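Local coordinates for protein L-amino acid deaminase (Proteus vulgaris, PDB 5I39) that binds flavin-adenine dinucleotide and probably uses it in the oxidative deamination of L-amino acids, at residues 52-55 against 56-60; 104-107 against 108-112; 194-197 against 198-202; 387-391 against 392-396. All coordinates share one frame; numbering follows the deposited sequence. Where two conformers were deposited one is given.

Interaction 1: 52-55 against 56-60; sequences TAIN and LVERG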
# COMPACT_ATOMS: atom_id res chain seq x y z
N THR A 52 -11.19 -3.53 2.41
CA THR A 52 -12.04 -4.73 2.38
C THR A 52 -13.40 -4.45 3.04
O THR A 52 -14.43 -4.84 2.50
CB THR A 52 -11.34 -5.94 3.02
OG1 THR A 52 -10.08 -6.15 2.39
CG2 THR A 52 -12.17 -7.19 2.83
N ALA A 53 -13.38 -3.76 4.18
CA ALA A 53 -14.62 -3.38 4.86
C ALA A 53 -15.54 -2.55 3.98
O ALA A 53 -16.74 -2.80 3.91
CB ALA A 53 -14.31 -2.64 6.15
N ILE A 54 -14.97 -1.56 3.29
CA ILE A 54 -15.75 -0.74 2.36
C ILE A 54 -16.41 -1.60 1.28
O ILE A 54 -17.60 -1.44 0.98
CB ILE A 54 -14.86 0.34 1.71
CG1 ILE A 54 -14.49 1.41 2.74
CG2 ILE A 54 -15.56 0.99 0.52
CD1 ILE A 54 -13.29 2.25 2.35
N ASN A 55 -15.63 -2.51 0.70
CA ASN A 55 -16.14 -3.39 -0.34
C ASN A 55 -17.30 -4.25 0.16
O ASN A 55 -18.31 -4.42 -0.53
CB ASN A 55 -15.00 -4.25 -0.88
CG ASN A 55 -15.37 -5.00 -2.14
OD1 ASN A 55 -16.01 -6.04 -2.08
ND2 ASN A 55 -14.95 -4.48 -3.29
N LEU A 56 -17.17 -4.78 1.38
CA LEU A 56 -18.22 -5.61 1.97
C LEU A 56 -19.51 -4.83 2.28
O LEU A 56 -20.60 -5.35 2.05
CB LEU A 56 -17.69 -6.29 3.22
CG LEU A 56 -16.63 -7.35 2.94
CD1 LEU A 56 -15.84 -7.65 4.20
CD2 LEU A 56 -17.25 -8.63 2.38
N VAL A 57 -19.39 -3.61 2.78
CA VAL A 57 -20.57 -2.79 3.05
C VAL A 57 -21.33 -2.48 1.75
O VAL A 57 -22.56 -2.47 1.74
CB VAL A 57 -20.22 -1.50 3.83
CG1 VAL A 57 -21.39 -0.52 3.86
CG2 VAL A 57 -19.79 -1.85 5.24
N GLU A 58 -20.61 -2.27 0.66
CA GLU A 58 -21.26 -2.08 -0.64
C GLU A 58 -22.09 -3.28 -1.09
O GLU A 58 -23.03 -3.13 -1.86
CB GLU A 58 -20.23 -1.75 -1.71
CG GLU A 58 -19.63 -0.37 -1.54
CD GLU A 58 -18.45 -0.12 -2.45
OE1 GLU A 58 -17.91 -1.08 -3.04
OE2 GLU A 58 -18.05 1.06 -2.57
N ARG A 59 -21.72 -4.48 -0.61
CA ARG A 59 -22.48 -5.71 -0.86
C ARG A 59 -23.64 -5.94 0.12
O ARG A 59 -24.28 -6.99 0.06
CB ARG A 59 -21.53 -6.91 -0.84
CG ARG A 59 -20.39 -6.80 -1.83
CD ARG A 59 -19.54 -8.04 -1.84
NE ARG A 59 -18.26 -7.80 -2.52
CZ ARG A 59 -17.59 -8.67 -3.28
NH1 ARG A 59 -18.05 -9.90 -3.54
NH2 ARG A 59 -16.43 -8.29 -3.81
N GLY A 60 -23.90 -4.99 1.00
CA GLY A 60 -25.04 -5.05 1.92
C GLY A 60 -24.77 -5.70 3.26
O GLY A 60 -25.70 -5.99 4.00
O HOH W 1 -15.20 -1.27 -3.02
O HOH W 2 -18.27 -3.99 -3.36
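R59 grips N55 side-on, with two nitrogens on a single oxygen. NE and NH2 of R59 each donate to OD1 of N55, both at 2.9 Å, and neither bond is straight, because one acceptor has to serve two neighbouring N-H groups. The amide and guanidinium planes stand 50° apart. NH2 lies in the carbonyl plane of the amide, on a lone pair, whereas NE is tilted out of it. The amide reaches its partner because CG of N55 is anti to the backbone N (chi1 -169°), and the R59 chain runs extended from CG, which touches N55 O, to NE. E58 works on the same turn through water: water 2 donates both to N55 O and to E58 OE1, and water 1 donates to OE1 at 2.7 Å while accepting a weak bond from N55 ND2. All this sits at the C-terminal end of helix 47-58, the helix of the beta-alpha-beta unit between strands 40-43 and 63-66 in the Rossmann-type FAD-binding fold. The helix closes in a Schellman motif: the N of G60 donates to V57 O at 2.9 Å, and G60 leaves the helix with positive phi. Farther back, CG2 of T52 lies alongside CD1 of L56 at 3.9 Å. Outside the turn, D389 takes a salt bridge from R59 NH2, K109 pairs with E58 OE2, and T52 OG1 bonds L48 O.

Interaction 2: 104-107 against 108-112; sequences REMN and AKVGI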
# COMPACT_ATOMS: atom_id res chain seq x y z
N ARG A 104 -7.29 6.03 -9.46
CA ARG A 104 -7.71 7.16 -10.30
C ARG A 104 -9.18 7.55 -10.15
O ARG A 104 -9.57 8.65 -10.51
CB ARG A 104 -7.38 6.89 -11.77
CG ARG A 104 -5.90 6.94 -12.08
CD ARG A 104 -5.62 6.92 -13.57
NE ARG A 104 -5.84 5.62 -14.21
CZ ARG A 104 -4.93 4.66 -14.36
NH1 ARG A 104 -3.71 4.78 -13.84
NH2 ARG A 104 -5.24 3.56 -15.02
N GLU A 105 -10.00 6.63 -9.64
CA GLU A 105 -11.40 6.90 -9.31
C GLU A 105 -11.62 7.36 -7.87
O GLU A 105 -12.74 7.71 -7.51
CB GLU A 105 -12.22 5.62 -9.52
CG GLU A 105 -12.19 5.06 -10.94
CD GLU A 105 -12.76 3.66 -11.07
OE1 GLU A 105 -12.89 2.94 -10.07
OE2 GLU A 105 -13.05 3.26 -12.22
N MSE A 106 -10.58 7.35 -7.03
CA MSE A 106 -10.79 7.40 -5.58
C MSE A 106 -11.23 8.75 -5.06
O MSE A 106 -12.11 8.81 -4.21
CB MSE A 106 -9.54 6.94 -4.82
CG MSE A 106 -9.86 6.51 -3.39
SE MSE A 106 -10.86 4.82 -3.31
CE MSE A 106 -9.38 3.64 -3.86
N ASN A 107 -10.63 9.84 -5.54
CA ASN A 107 -11.07 11.16 -5.08
C ASN A 107 -12.53 11.41 -5.45
O ASN A 107 -13.28 11.99 -4.66
CB ASN A 107 -10.19 12.27 -5.64
CG ASN A 107 -8.78 12.25 -5.08
OD1 ASN A 107 -8.50 11.60 -4.08
ND2 ASN A 107 -7.89 12.98 -5.73
N ALA A 108 -12.94 10.95 -6.63
CA ALA A 108 -14.34 11.05 -7.03
C ALA A 108 -15.26 10.15 -6.21
O ALA A 108 -16.42 10.49 -6.00
CB ALA A 108 -14.49 10.76 -8.51
N LYS A 109 -14.75 9.00 -5.77
CA LYS A 109 -15.53 8.08 -4.93
C LYS A 109 -15.76 8.63 -3.52
O LYS A 109 -16.84 8.49 -2.97
CB LYS A 109 -14.85 6.71 -4.86
CG LYS A 109 -15.65 5.70 -4.05
CD LYS A 109 -15.13 4.29 -4.20
CE LYS A 109 -16.02 3.35 -3.40
NZ LYS A 109 -15.66 1.93 -3.67
N VAL A 110 -14.73 9.23 -2.94
CA VAL A 110 -14.86 9.77 -1.58
C VAL A 110 -15.43 11.20 -1.62
O VAL A 110 -16.15 11.60 -0.70
CB VAL A 110 -13.50 9.73 -0.84
CG1 VAL A 110 -13.64 10.24 0.59
CG2 VAL A 110 -12.95 8.31 -0.82
N GLY A 111 -15.11 11.95 -2.66
CA GLY A 111 -15.45 13.37 -2.73
C GLY A 111 -14.57 14.24 -1.83
O GLY A 111 -14.88 15.41 -1.61
N ILE A 112 -13.49 13.65 -1.32
CA ILE A 112 -12.50 14.32 -0.48
C ILE A 112 -11.15 13.88 -1.03
O ILE A 112 -10.96 12.71 -1.38
CB ILE A 112 -12.63 13.92 1.01
CG1 ILE A 112 -14.01 14.35 1.54
CG2 ILE A 112 -11.52 14.53 1.85
CD1 ILE A 112 -14.35 13.85 2.93
O HOH W 3 -10.99 10.57 -8.77
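K109 starts with its CB against the turn before it, and the rest of the chain leads away. That CB touches two carbonyl oxygens, M106 O and E105 O, each at 3.5 Å. With CG anti to the backbone N (chi1 -178°) and every later torsion extended, the chain runs straight outward; CD passes the selenium of M106 (a selenomethionine) at 4.4 Å, a loose approach, and CE goes on past the Y196 hydroxyl. At the tip, NZ forms a salt bridge with E58, at the end of helix 47-58. The short helix 106-110 is held by its own backbone: K109 N donates to E105 O at 3.0 Å and V110 N to M106 O at 2.9 Å. CG2 of V110 lies 4.4 Å from CG of M106, a light apolar touch on the flank that faces helix 189-199. The turn ends at G111, with positive phi, and its N reaches N107 O at 2.7 Å; the N107 amide bonds T114 through OD1. Water 3 accepts from A108 N and donates to R104 O. The local contact is thus backbone bonds with sparse apolar touch, while the lysine charge pairs with a carboxylate on helix 47-58.

Interaction 3: 194-197 against 198-202; sequences AEYA and KKMGV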
# COMPACT_ATOMS: atom_id res chain seq x y z
N ALA A 194 -10.29 5.74 5.97
CA ALA A 194 -10.91 5.33 7.24
C ALA A 194 -12.14 6.17 7.58
O ALA A 194 -13.16 5.62 8.02
CB ALA A 194 -9.91 5.40 8.37
N GLU A 195 -12.05 7.48 7.41
CA GLU A 195 -13.20 8.36 7.67
C GLU A 195 -14.35 8.02 6.72
O GLU A 195 -15.51 8.01 7.13
CB GLU A 195 -12.83 9.83 7.54
CG GLU A 195 -12.01 10.38 8.69
CD GLU A 195 -12.76 10.41 10.01
OE1 GLU A 195 -13.79 9.72 10.15
OE2 GLU A 195 -12.30 11.13 10.91
N TYR A 196 -14.02 7.74 5.47
CA TYR A 196 -15.01 7.33 4.49
C TYR A 196 -15.67 6.01 4.90
O TYR A 196 -16.89 5.89 4.85
CB TYR A 196 -14.37 7.22 3.11
CG TYR A 196 -15.28 6.70 2.03
CD1 TYR A 196 -16.31 7.48 1.50
CD2 TYR A 196 -15.10 5.42 1.52
CE1 TYR A 196 -17.13 6.99 0.49
CE2 TYR A 196 -15.91 4.92 0.51
CZ TYR A 196 -16.92 5.70 -0.00
OH TYR A 196 -17.71 5.18 -1.01
N ALA A 197 -14.87 5.04 5.33
CA ALA A 197 -15.41 3.77 5.81
C ALA A 197 -16.40 3.99 6.96
O ALA A 197 -17.49 3.41 6.97
CB ALA A 197 -14.29 2.84 6.25
N LYS A 198 -16.03 4.84 7.92
CA LYS A 198 -16.93 5.18 9.02
C LYS A 198 -18.22 5.83 8.52
O LYS A 198 -19.31 5.48 8.97
CB LYS A 198 -16.25 6.10 10.03
CG LYS A 198 -15.16 5.43 10.86
CD LYS A 198 -14.36 6.44 11.66
CE LYS A 198 -15.17 7.09 12.78
NZ LYS A 198 -14.43 8.22 13.39
N LYS A 199 -18.10 6.75 7.57
CA LYS A 199 -19.26 7.38 6.96
C LYS A 199 -20.19 6.37 6.28
O LYS A 199 -21.41 6.51 6.33
CB LYS A 199 -18.82 8.45 5.98
CG LYS A 199 -19.96 9.27 5.40
CD LYS A 199 -19.45 10.29 4.40
CE LYS A 199 -20.59 10.83 3.55
NZ LYS A 199 -21.65 11.51 4.35
N MSE A 200 -19.60 5.35 5.66
CA MSE A 200 -20.36 4.27 5.02
C MSE A 200 -20.96 3.28 6.01
O MSE A 200 -21.70 2.39 5.60
CB MSE A 200 -19.48 3.51 4.03
CG MSE A 200 -18.94 4.35 2.87
SE MSE A 200 -20.37 5.12 1.76
CE MSE A 200 -20.44 6.89 2.61
N GLY A 201 -20.66 3.43 7.30
CA GLY A 201 -21.27 2.61 8.35
C GLY A 201 -20.38 1.51 8.89
O GLY A 201 -20.81 0.73 9.73
N VAL A 202 -19.13 1.43 8.42
CA VAL A 202 -18.17 0.51 9.03
C VAL A 202 -17.89 1.04 10.44
O VAL A 202 -17.60 2.22 10.61
CB VAL A 202 -16.84 0.44 8.25
CG1 VAL A 202 -15.88 -0.53 8.94
CG2 VAL A 202 -17.07 0.01 6.81
O HOH W 4 -14.49 10.66 12.81
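The Y196 ring has M200, a selenomethionine, across one face, a Met-aromatic contact at the C-terminal end of helix 189-199. This helix packs on helix 47-58 of the Rossmann-type FAD-binding fold and, through Y196, on helix 106-110. CG of M200 sits 3.9 Å from the centroid of the Y196 ring and only 15° off its normal, a CH-pi contact offset toward the rim near CZ. The selenium stands farther out, 36° off the normal, so the Met-aromatic approach is oblique, and CE continues to the CE1 side of the ring. Two bends in the M200 chain, at chi2 (-60°) and chi3, lay it across the tyrosine, and the two side chains cross at a slant. The other flat group, the E195 carboxylate, turns OE1 to K198, but the link is tentative: the salt bridge to NZ is long, a path through water 4 is doubtful, and E195 has two conformers, of which this is one. The firm bond of K198 NZ is to the backbone oxygen of E28. A Schellman motif closes the helix: G201, at positive phi, donates from its N to K198 O at 3.0 Å, and V202 N turns back to A197 O, also at 3.0 Å. In the regular turn before it, M200 N still donates to Y196 O in helical fashion. The side chain of V202 follows its amide inward, CB coming to 3.3 Å from A197 O, and its CG2 branch ends 4.0 Å from A197 CB.

Interaction 4: 387-391 against 392-396; sequences TADLL and LGKKP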
# COMPACT_ATOMS: atom_id res chain seq x y z
N THR A 387 -10.60 -10.33 -1.79
CA THR A 387 -10.79 -10.88 -0.45
C THR A 387 -12.27 -11.13 -0.18
O THR A 387 -12.64 -12.19 0.31
CB THR A 387 -10.21 -9.92 0.60
OG1 THR A 387 -8.79 -9.81 0.40
CG2 THR A 387 -10.45 -10.43 2.00
N ALA A 388 -13.10 -10.15 -0.51
CA ALA A 388 -14.55 -10.30 -0.36
C ALA A 388 -15.10 -11.41 -1.25
O ALA A 388 -15.94 -12.20 -0.81
CB ALA A 388 -15.25 -8.97 -0.63
N ASP A 389 -14.62 -11.50 -2.49
CA ASP A 389 -15.03 -12.57 -3.40
C ASP A 389 -14.72 -13.94 -2.80
O ASP A 389 -15.56 -14.84 -2.82
CB ASP A 389 -14.31 -12.48 -4.76
CG ASP A 389 -14.71 -11.26 -5.58
OD1 ASP A 389 -15.76 -10.64 -5.30
OD2 ASP A 389 -13.96 -10.93 -6.52
N LEU A 390 -13.51 -14.09 -2.27
CA LEU A 390 -13.10 -15.36 -1.66
C LEU A 390 -13.92 -15.68 -0.42
O LEU A 390 -14.35 -16.82 -0.24
CB LEU A 390 -11.61 -15.34 -1.31
CG LEU A 390 -10.65 -15.32 -2.50
CD1 LEU A 390 -9.22 -15.16 -1.99
CD2 LEU A 390 -10.76 -16.56 -3.36
N LEU A 391 -14.16 -14.68 0.42
CA LEU A 391 -14.98 -14.86 1.61
C LEU A 391 -16.38 -15.36 1.27
O LEU A 391 -16.91 -16.25 1.92
CB LEU A 391 -15.09 -13.54 2.39
CG LEU A 391 -15.93 -13.54 3.67
CD1 LEU A 391 -15.32 -14.46 4.73
CD2 LEU A 391 -16.09 -12.13 4.20
N LEU A 392 -16.96 -14.77 0.23
CA LEU A 392 -18.36 -15.01 -0.12
C LEU A 392 -18.55 -16.12 -1.16
O LEU A 392 -19.69 -16.48 -1.46
CB LEU A 392 -18.99 -13.70 -0.60
CG LEU A 392 -18.93 -12.56 0.44
CD1 LEU A 392 -19.42 -11.25 -0.16
CD2 LEU A 392 -19.72 -12.88 1.71
N GLY A 393 -17.47 -16.69 -1.67
CA GLY A 393 -17.56 -17.74 -2.69
C GLY A 393 -18.00 -17.26 -4.06
O GLY A 393 -18.52 -18.06 -4.84
N LYS A 394 -17.79 -15.98 -4.35
CA LYS A 394 -18.15 -15.39 -5.63
C LYS A 394 -17.07 -15.72 -6.65
O LYS A 394 -15.90 -15.91 -6.29
CB LYS A 394 -18.27 -13.86 -5.50
CG LYS A 394 -18.88 -13.15 -6.70
CD LYS A 394 -18.90 -11.65 -6.52
CE LYS A 394 -19.41 -10.93 -7.76
NZ LYS A 394 -19.30 -9.45 -7.62
N LYS A 395 -17.45 -15.77 -7.93
CA LYS A 395 -16.48 -15.81 -9.02
C LYS A 395 -15.48 -14.68 -8.78
O LYS A 395 -15.89 -13.54 -8.64
CB LYS A 395 -17.17 -15.59 -10.37
CG LYS A 395 -18.14 -16.69 -10.79
CD LYS A 395 -18.77 -16.43 -12.15
CE LYS A 395 -19.60 -15.15 -12.15
NZ LYS A 395 -20.45 -15.05 -13.37
N PRO A 396 -14.17 -14.99 -8.67
CA PRO A 396 -13.22 -13.97 -8.21
C PRO A 396 -12.78 -12.98 -9.29
O PRO A 396 -12.68 -13.32 -10.46
CB PRO A 396 -12.03 -14.81 -7.73
CG PRO A 396 -12.08 -16.04 -8.57
CD PRO A 396 -13.53 -16.32 -8.81
O HOH W 5 -16.65 -9.00 -7.30
O HOH W 6 -15.82 -10.93 -9.28
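D389 and K394 face each other across the end of helix 376-392, the last helix of the chain, which packs against helix 47-58 of the Rossmann-type FAD-binding fold. Their side chains cross at a slant, and the contact between them is made by carbon: CD of K394 lies 3.5 Å from OD1 of D389, while the charged NZ stays 4.4 Å from that oxygen. The K394 chain is extended, with CG anti to the backbone N (chi1 -169°), and this carries NZ past the carboxylate. Water 5 closes the gap, accepting from NZ at 2.7 Å and lying as close to OD1. The principal partner of OD1 is nevertheless R59, just past the end of helix 47-58, whose NH2 makes a salt bridge to it. The other carboxylate oxygen, OD2, lies 3.6 Å from CA of P396 and accepts from the backbone N of V397, so one aspartate joins the helix end to the loop that follows and to the turn after helix 47-58. The backbone turns at G393, with positive phi, and K394 N comes back to D389 O at 2.9 Å. One turn back, L392 N bonds to A388 O, and CG of L392 rests 3.3 Å from that same A388 oxygen.

How the interactions relate
Along the chain the four contacts come in series, each at the C-terminal end of a different helix: 47-58, 106-110, 189-199 and 376-392. Interaction 1 is the middle piece and touches all the others. Centre to centre, it lies about 10 Å from interaction 3, where I54 and V57 pack on Y196, A197 and V202; about 12 Å from interaction 4, reached through R59 and D389; and about 16 Å from interaction 2, reached through E58 and K109. Interactions 2 and 3 meet where K109 and V110 pack on Y196, whereas interaction 4 stays about 11 Å or more, nearest atoms, from both. Helices distant in sequence are thereby gathered around the first helix of the FAD-binding fold.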